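Local atomic coordinates of polyprenyl synthetase (Zymomonas mobilis subsp. mobilis, PDB entry 4KKM), a protein that probably joins isopentenyl diphosphate to allylic diphosphates, building longer prenyl diphosphates such as farnesyl diphosphate with the help of divalent metal ions. Residues R40-Q45 / Y62-G67; F146-L149 / K153-T156; A182-A187 / Q204-A209; F213-G218 / A234-I239. All blocks are in the same frame, centred on the assembly; numbering follows the deposited sequence.

Interaction 1: residues R40-Q45 / Y62-G67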
loop_
_atom_site.group_PDB
_atom_site.type_symbol
_atom_site.label_atom_id
_atom_site.label_comp_id
_atom_site.label_asym_id
_atom_site.label_seq_id
_atom_site.Cartn_x
_atom_site.Cartn_y
_atom_site.Cartn_z
ATOM N N ARG B 40 20.935 2.295 6.969
ATOM C CA ARG B 40 20.849 1.771 8.328
ATOM C C ARG B 40 19.404 1.488 8.725
ATOM O O ARG B 40 19.093 0.433 9.281
ATOM C CB ARG B 40 21.464 2.749 9.335
ATOM C CG ARG B 40 21.020 2.478 10.774
ATOM C CD ARG B 40 21.678 3.410 11.784
ATOM N NE ARG B 40 21.349 4.815 11.546
ATOM C CZ ARG B 40 20.257 5.420 12.004
ATOM N NH1 ARG B 40 19.374 4.747 12.730
ATOM N NH2 ARG B 40 20.048 6.699 11.736
ATOM N N LEU B 41 18.523 2.438 8.439
ATOM C CA LEU B 41 17.133 2.330 8.861
ATOM C C LEU B 41 16.391 1.188 8.153
ATOM O O LEU B 41 15.630 0.449 8.782
ATOM C CB LEU B 41 16.418 3.676 8.668
ATOM C CG LEU B 41 16.895 4.779 9.616
ATOM C CD1 LEU B 41 16.344 6.140 9.203
ATOM C CD2 LEU B 41 16.505 4.453 11.049
ATOM N N PHE B 42 16.617 1.040 6.850
ATOM C CA PHE B 42 15.991 -0.049 6.106
ATOM C C PHE B 42 16.496 -1.401 6.601
ATOM O O PHE B 42 15.719 -2.343 6.754
ATOM C CB PHE B 42 16.245 0.084 4.601
ATOM C CG PHE B 42 15.157 0.814 3.854
ATOM C CD1 PHE B 42 13.853 0.349 3.869
ATOM C CD2 PHE B 42 15.449 1.956 3.126
ATOM C CE1 PHE B 42 12.855 1.015 3.170
ATOM C CE2 PHE B 42 14.461 2.621 2.424
ATOM C CZ PHE B 42 13.161 2.151 2.450
ATOM N N ALA B 43 17.800 -1.486 6.856
ATOM C CA ALA B 43 18.412 -2.728 7.318
ATOM C C ALA B 43 17.789 -3.171 8.634
ATOM O O ALA B 43 17.509 -4.351 8.830
ATOM C CB ALA B 43 19.923 -2.556 7.477
ATOM N N GLU B 44 17.563 -2.208 9.524
ATOM C CA GLU B 44 16.974 -2.477 10.828
ATOM C C GLU B 44 15.494 -2.833 10.731
ATOM O O GLU B 44 14.974 -3.609 11.536
ATOM C CB GLU B 44 17.155 -1.262 11.738
ATOM C CG GLU B 44 16.600 -1.429 13.141
ATOM C CD GLU B 44 16.979 -0.276 14.055
ATOM O OE1 GLU B 44 17.071 0.872 13.564
ATOM O OE2 GLU B 44 17.200 -0.522 15.262
ATOM N N GLN B 45 14.822 -2.251 9.743
ATOM C CA GLN B 45 13.397 -2.460 9.538
ATOM C C GLN B 45 13.108 -3.801 8.868
ATOM O O GLN B 45 11.973 -4.287 8.890
ATOM C CB GLN B 45 12.829 -1.327 8.674
ATOM C CG GLN B 45 11.322 -1.189 8.724
ATOM C CD GLN B 45 10.833 -0.722 10.074
ATOM O OE1 GLN B 45 11.416 0.175 10.681
ATOM N NE2 GLN B 45 9.765 -1.340 10.564
ATOM N N TYR B 62 17.185 -5.957 -1.038
ATOM C CA TYR B 62 17.932 -5.727 -2.266
ATOM C C TYR B 62 17.479 -4.445 -2.962
ATOM O O TYR B 62 18.299 -3.672 -3.462
ATOM C CB TYR B 62 17.777 -6.917 -3.212
ATOM C CG TYR B 62 18.457 -6.714 -4.543
ATOM C CD1 TYR B 62 19.822 -6.946 -4.689
ATOM C CD2 TYR B 62 17.740 -6.298 -5.654
ATOM C CE1 TYR B 62 20.447 -6.764 -5.903
ATOM C CE2 TYR B 62 18.356 -6.109 -6.868
ATOM C CZ TYR B 62 19.708 -6.347 -6.989
ATOM O OH TYR B 62 20.324 -6.161 -8.202
ATOM N N ALA B 63 16.171 -4.222 -2.994
ATOM C CA ALA B 63 15.612 -3.048 -3.659
ATOM C C ALA B 63 15.830 -1.782 -2.848
ATOM O O ALA B 63 16.180 -0.741 -3.401
ATOM C CB ALA B 63 14.119 -3.243 -3.901
ATOM N N ALA B 64 15.608 -1.875 -1.539
ATOM C CA ALA B 64 15.597 -0.696 -0.666
ATOM C C ALA B 64 16.973 -0.243 -0.182
ATOM O O ALA B 64 17.187 0.948 0.054
ATOM C CB ALA B 64 14.680 -0.933 0.525
ATOM N N ILE B 65 17.894 -1.189 -0.022
ATOM C CA ILE B 65 19.206 -0.886 0.544
ATOM C C ILE B 65 20.269 -0.691 -0.528
ATOM O O ILE B 65 20.325 -1.439 -1.503
ATOM C CB ILE B 65 19.669 -1.991 1.523
ATOM C CG1 ILE B 65 18.708 -2.093 2.706
ATOM C CG2 ILE B 65 21.092 -1.728 2.014
ATOM C CD1 ILE B 65 19.052 -3.221 3.664
ATOM N N GLY B 66 21.107 0.326 -0.337
ATOM C CA GLY B 66 22.205 0.602 -1.243
ATOM C C GLY B 66 21.687 1.152 -2.553
ATOM O O GLY B 66 21.922 0.576 -3.616
ATOM N N GLY B 67 20.970 2.268 -2.472
ATOM C CA GLY B 67 20.360 2.874 -3.641
ATOM C C GLY B 67 21.365 3.492 -4.594
ATOM O O GLY B 67 22.406 2.907 -4.893
#
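An apolar contact in which the Phe42 ring receives the methyl of Ala64 joins the C-terminal end of helix 24-45 to the end of helix 54-64, in the mostly helical fold of a trans-prenyltransferase. Ala64 CB sits over one face of the ring, 3.6 Å from the ring centroid and only 8° off the ring normal, a well-centred CH-pi contact. The same ring also meets the backbone of that residue: Phe42 CD2 lies 3.7 Å from Ala64 O, an oxygen that accepts a hydrogen bond from Arg70 NH2. Where the chain leaves the helix, Ile65 takes up the packing with its longer branch. With CG1 anti to the carbonyl carbon (chi1 -62°) and CD1 fully extended (chi2 176°), this branch reaches helix 24-45: Ile65 CG1 is 3.8 Å from Phe42 CB, and its tip CD1 rests 3.7 Å from Ala43 CA. No hydrogen bond spans the two segments, but just beyond Ile65 the backbone N of Gly66 bonds Asp39 OD1 on the first helix. Helix 87-109 packs against both partners, Phe42 touching Cys99 and Ala63 touching Ile106, while Tyr62 and Ala63 meet helix 125-128.

Interaction 2: residues F146-L149 / K153-T156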
loop_
_atom_site.group_PDB
_atom_site.type_symbol
_atom_site.label_atom_id
_atom_site.label_comp_id
_atom_site.label_asym_id
_atom_site.label_seq_id
_atom_site.Cartn_x
_atom_site.Cartn_y
_atom_site.Cartn_z
ATOM N N PHE B 146 3.234 2.623 5.494
ATOM C CA PHE B 146 2.161 3.052 6.388
ATOM C C PHE B 146 2.372 2.539 7.804
ATOM O O PHE B 146 2.038 3.228 8.776
ATOM C CB PHE B 146 0.791 2.657 5.824
ATOM C CG PHE B 146 0.466 3.359 4.543
ATOM C CD1 PHE B 146 0.016 4.675 4.554
ATOM C CD2 PHE B 146 0.658 2.730 3.324
ATOM C CE1 PHE B 146 -0.255 5.341 3.368
ATOM C CE2 PHE B 146 0.390 3.391 2.137
ATOM C CZ PHE B 146 -0.072 4.698 2.158
ATOM N N GLU B 147 2.945 1.342 7.924
ATOM C CA GLU B 147 3.338 0.836 9.236
ATOM C C GLU B 147 4.326 1.789 9.899
ATOM O O GLU B 147 4.186 2.112 11.080
ATOM C CB GLU B 147 3.951 -0.571 9.153
ATOM C CG GLU B 147 4.176 -1.180 10.539
ATOM C CD GLU B 147 4.841 -2.544 10.504
ATOM O OE1 GLU B 147 4.904 -3.156 9.417
ATOM O OE2 GLU B 147 5.300 -3.004 11.572
ATOM N N ILE B 148 5.315 2.245 9.135
ATOM C CA ILE B 148 6.341 3.145 9.668
ATOM C C ILE B 148 5.730 4.454 10.164
ATOM O O ILE B 148 6.027 4.911 11.273
ATOM C CB ILE B 148 7.426 3.460 8.608
ATOM C CG1 ILE B 148 8.242 2.208 8.267
ATOM C CG2 ILE B 148 8.356 4.581 9.087
ATOM C CD1 ILE B 148 9.030 2.345 6.968
ATOM N N LEU B 149 4.863 5.052 9.352
ATOM C CA LEU B 149 4.254 6.335 9.709
ATOM C C LEU B 149 3.333 6.250 10.921
ATOM O O LEU B 149 3.097 7.250 11.602
ATOM C CB LEU B 149 3.472 6.918 8.532
ATOM C CG LEU B 149 4.286 7.486 7.368
ATOM C CD1 LEU B 149 3.351 8.085 6.326
ATOM C CD2 LEU B 149 5.269 8.541 7.881
ATOM N N LYS B 153 7.317 6.498 17.408
ATOM C CA LYS B 153 8.653 6.992 17.062
ATOM C C LYS B 153 8.617 8.219 16.150
ATOM O O LYS B 153 9.531 9.040 16.171
ATOM C CB LYS B 153 9.452 5.902 16.338
ATOM C CG LYS B 153 9.715 4.640 17.128
ATOM C CD LYS B 153 10.563 3.672 16.316
ATOM C CE LYS B 153 10.824 2.384 17.074
ATOM N NZ LYS B 153 11.874 1.569 16.402
ATOM N N ILE B 154 7.573 8.315 15.329
ATOM C CA ILE B 154 7.441 9.393 14.345
ATOM C C ILE B 154 7.115 10.720 15.002
ATOM O O ILE B 154 7.811 11.714 14.790
ATOM C CB ILE B 154 6.344 9.066 13.315
ATOM C CG1 ILE B 154 6.702 7.770 12.584
ATOM C CG2 ILE B 154 6.152 10.223 12.329
ATOM C CD1 ILE B 154 8.026 7.836 11.859
ATOM N N HIS B 155 6.051 10.729 15.798
ATOM C CA HIS B 155 5.658 11.928 16.538
ATOM C C HIS B 155 4.690 11.547 17.643
ATOM O O HIS B 155 3.784 10.746 17.430
ATOM C CB HIS B 155 5.009 12.960 15.608
ATOM C CG HIS B 155 5.061 14.361 16.133
ATOM N ND1 HIS B 155 4.300 14.789 17.199
ATOM C CD2 HIS B 155 5.788 15.435 15.738
ATOM C CE1 HIS B 155 4.550 16.062 17.438
ATOM N NE2 HIS B 155 5.450 16.480 16.562
ATOM N N THR B 156 4.880 12.125 18.824
ATOM C CA THR B 156 4.016 11.825 19.958
ATOM C C THR B 156 2.582 12.267 19.679
ATOM O O THR B 156 1.633 11.599 20.082
ATOM C CB THR B 156 4.539 12.470 21.252
ATOM O OG1 THR B 156 4.571 13.891 21.100
ATOM C CG2 THR B 156 5.943 11.976 21.552
#
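Ile154 lays its side chain against the carbonyl oxygens of Ile148 and Leu149, so that the loop following helix 131-150 folds back over the last part of that helix. Among Ile148, Leu149 and Ile154, Ile154 has the most surface buried. Its CG1 does most of the touching, 3.2 Å from Ile148 O, which is close for a carbon and an oxygen, and 3.8 Å from Leu149 O. The tip bends further round: Ile154 CD1 lies 3.6 Å from Ile148 O and 4.3 Å from Ile148 CG2, a methyl-to-methyl contact. The bend comes from the second torsion (chi2 -59°), which folds CD1 back instead of leaving it extended. Leu149 takes part through its backbone; its CB points away from the loop, and its side chain packs on Ile165 and Leu168 of helix 158-172. Ile148 and Ile154 also touch helix 87-109, at Met95 and Cys99 and at Arg92 respectively. One turn back, the Phe146 ring stacks on Phe146 of the second subunit, so this helix also serves the dimer interface. The chemistry is aliphatic carbon against backbone carbonyl, with one loose methyl contact and no hydrogen bond; the loop is probably held here by packing and burial rather than by directed bonds.

Interaction 3: residues A182-A187 / Q204-A209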
loop_
_atom_site.group_PDB
_atom_site.type_symbol
_atom_site.label_atom_id
_atom_site.label_comp_id
_atom_site.label_asym_id
_atom_site.label_seq_id
_atom_site.Cartn_x
_atom_site.Cartn_y
_atom_site.Cartn_z
ATOM N N ALA B 182 -0.365 5.532 -14.399
ATOM C CA ALA B 182 -1.434 5.127 -15.309
ATOM C C ALA B 182 -1.510 6.035 -16.529
ATOM O O ALA B 182 -1.702 5.554 -17.640
ATOM C CB ALA B 182 -2.776 5.101 -14.590
ATOM N N ILE B 183 -1.388 7.346 -16.320
ATOM C CA ILE B 183 -1.406 8.286 -17.441
ATOM C C ILE B 183 -0.228 8.007 -18.372
ATOM O O ILE B 183 -0.372 8.024 -19.595
ATOM C CB ILE B 183 -1.379 9.759 -16.975
ATOM C CG1 ILE B 183 -2.638 10.076 -16.172
ATOM C CG2 ILE B 183 -1.275 10.705 -18.176
ATOM C CD1 ILE B 183 -2.653 11.462 -15.568
ATOM N N ASP B 184 0.929 7.710 -17.789
ATOM C CA ASP B 184 2.111 7.393 -18.584
ATOM C C ASP B 184 1.877 6.121 -19.397
ATOM O O ASP B 184 2.168 6.066 -20.595
ATOM C CB ASP B 184 3.335 7.229 -17.681
ATOM C CG ASP B 184 4.626 7.642 -18.365
ATOM O OD1 ASP B 184 4.564 8.357 -19.389
ATOM O OD2 ASP B 184 5.706 7.259 -17.867
ATOM N N LEU B 185 1.335 5.100 -18.743
ATOM C CA LEU B 185 0.980 3.859 -19.434
ATOM C C LEU B 185 -0.019 4.106 -20.569
ATOM O O LEU B 185 0.102 3.531 -21.658
ATOM C CB LEU B 185 0.415 2.849 -18.431
ATOM C CG LEU B 185 -0.116 1.526 -18.992
ATOM C CD1 LEU B 185 1.008 0.726 -19.617
ATOM C CD2 LEU B 185 -0.802 0.720 -17.893
ATOM N N ALA B 186 -1.001 4.968 -20.321
ATOM C CA ALA B 186 -1.966 5.325 -21.356
ATOM C C ALA B 186 -1.285 6.000 -22.550
ATOM O O ALA B 186 -1.633 5.741 -23.701
ATOM C CB ALA B 186 -3.040 6.229 -20.785
ATOM N N ALA B 187 -0.312 6.862 -22.271
ATOM C CA ALA B 187 0.426 7.539 -23.334
ATOM C C ALA B 187 1.197 6.537 -24.182
ATOM O O ALA B 187 1.243 6.642 -25.409
ATOM C CB ALA B 187 1.386 8.576 -22.742
ATOM N N GLN B 204 2.665 16.090 -12.460
ATOM C CA GLN B 204 2.138 16.431 -11.134
ATOM C C GLN B 204 1.816 15.181 -10.316
ATOM O O GLN B 204 2.057 15.131 -9.105
ATOM C CB GLN B 204 0.883 17.296 -11.250
ATOM C CG GLN B 204 1.118 18.710 -11.756
ATOM C CD GLN B 204 -0.182 19.428 -12.100
ATOM O OE1 GLN B 204 -1.241 18.800 -12.227
ATOM N NE2 GLN B 204 -0.107 20.749 -12.247
ATOM N N LEU B 205 1.277 14.167 -10.984
ATOM C CA LEU B 205 0.923 12.927 -10.307
ATOM C C LEU B 205 2.087 11.939 -10.203
ATOM O O LEU B 205 2.371 11.416 -9.121
ATOM C CB LEU B 205 -0.269 12.252 -10.997
ATOM C CG LEU B 205 -1.590 13.024 -11.024
ATOM C CD1 LEU B 205 -2.665 12.215 -11.738
ATOM C CD2 LEU B 205 -2.032 13.396 -9.612
ATOM N N LYS B 206 2.751 11.680 -11.327
ATOM C CA LYS B 206 3.766 10.629 -11.397
ATOM C C LYS B 206 4.983 10.870 -10.508
ATOM O O LYS B 206 5.505 9.933 -9.904
ATOM C CB LYS B 206 4.231 10.399 -12.835
ATOM C CG LYS B 206 5.178 9.212 -12.978
ATOM C CD LYS B 206 5.489 8.906 -14.437
ATOM C CE LYS B 206 6.622 7.886 -14.566
ATOM N NZ LYS B 206 7.655 8.316 -15.555
ATOM N N THR B 207 5.445 12.116 -10.448
ATOM C CA THR B 207 6.573 12.459 -9.579
ATOM C C THR B 207 6.251 13.598 -8.607
ATOM O O THR B 207 6.799 13.648 -7.505
ATOM C CB THR B 207 7.831 12.846 -10.385
ATOM O OG1 THR B 207 7.530 13.959 -11.232
ATOM C CG2 THR B 207 8.315 11.682 -11.239
ATOM N N GLY B 208 5.372 14.509 -9.020
ATOM C CA GLY B 208 4.996 15.643 -8.188
ATOM C C GLY B 208 4.330 15.263 -6.872
ATOM O O GLY B 208 4.519 15.924 -5.851
ATOM N N ALA B 209 3.541 14.197 -6.893
ATOM C CA ALA B 209 2.806 13.780 -5.704
ATOM C C ALA B 209 3.740 13.383 -4.556
ATOM O O ALA B 209 3.535 13.796 -3.417
ATOM C CB ALA B 209 1.868 12.649 -6.036
#
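Asp184 and Lys206 meet in a salt bridge beside the metal site of this mostly helical isoprenoid synthase fold, while Ile183 and Leu205 supply the apolar half of the contact. The segments belong to helix 177-188 and to the junction of helices 196-206 and 208-221, where Lys206 and Thr207 form the Lys-Thr pair familiar in this family. The apolar half is enclosed by further side chains. Ile183 and Leu205 approach each other at about a right angle and touch through their CD1 methyls, 3.9 Å apart. Phe194 and Leu202 also pack on Ile183, and Arg53 of the second subunit reaches both Ile183 and Leu205. The ionic half, by contrast, rests on a single weak hydrogen bond from a partly exposed lysine. Asp184 CB and Lys206 CB each point toward the opposing segment, and the lysine chain, with CG anti to the backbone N (chi1 -174°), stays extended until it bends at chi4 (-132°). Asp184 is bound more strongly through OD1, by Lys271 NZ. The carboxylate is thus gripped by both Lys271 and Lys206, and the Asp184 side chain lies about 4 Å from the bound calcium ion held by Asp108 and Asp114. On the lysine side, Lys206 NZ stands 3.2 Å from Asp184 OD2, and Lys206 CE is 3.5 Å from that same oxygen.

Interaction 4: residues F213-G218 / A234-I239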
loop_
_atom_site.group_PDB
_atom_site.type_symbol
_atom_site.label_atom_id
_atom_site.label_comp_id
_atom_site.label_asym_id
_atom_site.label_seq_id
_atom_site.Cartn_x
_atom_site.Cartn_y
_atom_site.Cartn_z
ATOM N N PHE B 213 4.552 15.380 -1.020
ATOM C CA PHE B 213 4.509 14.765 0.303
ATOM C C PHE B 213 5.744 15.114 1.128
ATOM O O PHE B 213 5.642 15.401 2.316
ATOM C CB PHE B 213 4.393 13.244 0.233
ATOM C CG PHE B 213 4.534 12.592 1.580
ATOM C CD1 PHE B 213 3.452 12.524 2.441
ATOM C CD2 PHE B 213 5.760 12.110 2.009
ATOM C CE1 PHE B 213 3.582 11.946 3.695
ATOM C CE2 PHE B 213 5.898 11.553 3.268
ATOM C CZ PHE B 213 4.809 11.468 4.106
ATOM N N CYS B 214 6.912 15.063 0.499
ATOM C CA CYS B 214 8.159 15.346 1.205
ATOM C C CYS B 214 8.148 16.725 1.857
ATOM O O CYS B 214 8.565 16.879 3.010
ATOM C CB CYS B 214 9.355 15.232 0.258
ATOM S SG CYS B 214 9.674 13.556 -0.328
ATOM N N LEU B 215 7.671 17.720 1.114
ATOM C CA LEU B 215 7.629 19.104 1.594
ATOM C C LEU B 215 6.506 19.284 2.608
ATOM O O LEU B 215 6.681 19.930 3.645
ATOM C CB LEU B 215 7.452 20.082 0.423
ATOM C CG LEU B 215 8.741 20.593 -0.247
ATOM C CD1 LEU B 215 9.524 21.515 0.684
ATOM C CD2 LEU B 215 9.624 19.433 -0.730
ATOM N N GLU B 216 5.351 18.696 2.315
ATOM C CA GLU B 216 4.211 18.825 3.210
ATOM C C GLU B 216 4.489 18.122 4.538
ATOM O O GLU B 216 4.065 18.585 5.597
ATOM C CB GLU B 216 2.928 18.297 2.561
ATOM C CG GLU B 216 1.683 18.509 3.420
ATOM C CD GLU B 216 0.387 18.125 2.717
ATOM O OE1 GLU B 216 0.442 17.538 1.612
ATOM O OE2 GLU B 216 -0.695 18.417 3.274
ATOM N N ALA B 217 5.229 17.019 4.476
ATOM C CA ALA B 217 5.584 16.274 5.682
ATOM C C ALA B 217 6.393 17.135 6.648
ATOM O O ALA B 217 6.208 17.066 7.865
ATOM C CB ALA B 217 6.351 15.004 5.319
ATOM N N GLY B 218 7.287 17.954 6.101
ATOM C CA GLY B 218 8.071 18.869 6.915
ATOM C C GLY B 218 7.192 19.868 7.640
ATOM O O GLY B 218 7.380 20.133 8.830
ATOM N N ALA B 234 4.271 24.509 -2.870
ATOM C CA ALA B 234 4.564 25.244 -4.097
ATOM C C ALA B 234 6.012 25.019 -4.543
ATOM O O ALA B 234 6.297 24.924 -5.737
ATOM C CB ALA B 234 4.287 26.741 -3.902
ATOM N N TYR B 235 6.927 24.950 -3.579
ATOM C CA TYR B 235 8.319 24.626 -3.880
ATOM C C TYR B 235 8.401 23.248 -4.526
ATOM O O TYR B 235 9.100 23.063 -5.524
ATOM C CB TYR B 235 9.173 24.671 -2.610
ATOM C CG TYR B 235 10.542 24.012 -2.717
ATOM C CD1 TYR B 235 10.687 22.632 -2.564
ATOM C CD2 TYR B 235 11.691 24.772 -2.931
ATOM C CE1 TYR B 235 11.929 22.022 -2.645
ATOM C CE2 TYR B 235 12.948 24.164 -3.017
ATOM C CZ TYR B 235 13.056 22.785 -2.869
ATOM O OH TYR B 235 14.285 22.160 -2.942
ATOM N N ALA B 236 7.700 22.281 -3.938
ATOM C CA ALA B 236 7.705 20.918 -4.461
ATOM C C ALA B 236 7.144 20.879 -5.867
ATOM O O ALA B 236 7.643 20.155 -6.729
ATOM C CB ALA B 236 6.897 19.991 -3.564
ATOM N N ARG B 237 6.081 21.642 -6.081
ATOM C CA ARG B 237 5.430 21.681 -7.382
ATOM C C ARG B 237 6.415 22.180 -8.439
ATOM O O ARG B 237 6.536 21.603 -9.529
ATOM C CB ARG B 237 4.210 22.599 -7.314
ATOM C CG ARG B 237 3.561 22.888 -8.662
ATOM C CD ARG B 237 2.668 24.125 -8.573
ATOM N NE ARG B 237 3.466 25.345 -8.454
ATOM C CZ ARG B 237 3.044 26.468 -7.883
ATOM N NH1 ARG B 237 1.820 26.536 -7.373
ATOM N NH2 ARG B 237 3.848 27.526 -7.823
ATOM N N ASP B 238 7.134 23.244 -8.102
ATOM C CA ASP B 238 8.064 23.859 -9.046
ATOM C C ASP B 238 9.302 23.003 -9.311
ATOM O O ASP B 238 9.673 22.820 -10.463
ATOM C CB ASP B 238 8.451 25.281 -8.609
ATOM C CG ASP B 238 7.292 26.258 -8.716
ATOM O OD1 ASP B 238 6.301 25.932 -9.403
ATOM O OD2 ASP B 238 7.369 27.346 -8.106
ATOM N N ILE B 239 9.936 22.465 -8.268
ATOM C CA ILE B 239 11.084 21.582 -8.504
ATOM C C ILE B 239 10.686 20.277 -9.196
ATOM O O ILE B 239 11.468 19.715 -9.959
ATOM C CB ILE B 239 11.906 21.250 -7.227
ATOM C CG1 ILE B 239 11.054 20.500 -6.198
ATOM C CG2 ILE B 239 12.510 22.502 -6.632
ATOM C CD1 ILE B 239 11.863 19.605 -5.267
#
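Leu215 of helix 208-221 wedges between Tyr235 and Ala236 of helix 226-253; the two consecutive helices run roughly antiparallel, though well inclined, forming a helical hairpin of the isoprenoid synthase fold. The backbones are nearest at Leu215 and Ala236, whose CA atoms are 6.3 Å apart, a close approach consistent with the small side chain of Ala236. Followed outward, Leu215 CB meets Ala236 CB at 4.0 Å. The branch point CG is shared: it lies 3.8 Å from Ala236 CB and 3.6 Å from Tyr235 CD1. Beyond it both methyls lie on the same side of the ring plane, CD1 the higher above it: Leu215 CD1 is 3.6 Å and Leu215 CD2 3.8 Å from Tyr235 CD1. The leucine and tyrosine side chains cross at about a right angle, and the methyl CD1 approaches the ring obliquely. Tyr235 has CG anti to the backbone N (chi1 165°), which carries the ring out beside the leucine. The far end of the ring is secured by helix 306-314, where Tyr235 OH is hydrogen-bonded to Leu308 O; Leu308 also packs on Leu215. Within its own helix, one face of the Tyr235 ring is met by Ile239 CG2, 3.8 Å above the plane and offset toward the rim.

In the fold
All four contacts join parts of one helical bundle, but they differ in depth and chemistry. Interactions 2 and 4 are buried, the first mainly aliphatic carbon on backbone carbonyl, the second apolar; interactions 1 and 3 are partly buried. Only interaction 3 bridges its segments with charge, and it alone lies beside the calcium site. Interactions 3 and 4 both use helix 208-221, the first at its start and the second further along, their centres about 17 Å apart. Interactions 1 and 2 share no helix of their own, yet both pack on Cys99 of helix 87-109. Interaction 1 lies across the chain's centre from interactions 3 and 4. The second subunit reaches the segments of interactions 2 and 3 but not those of interaction 4.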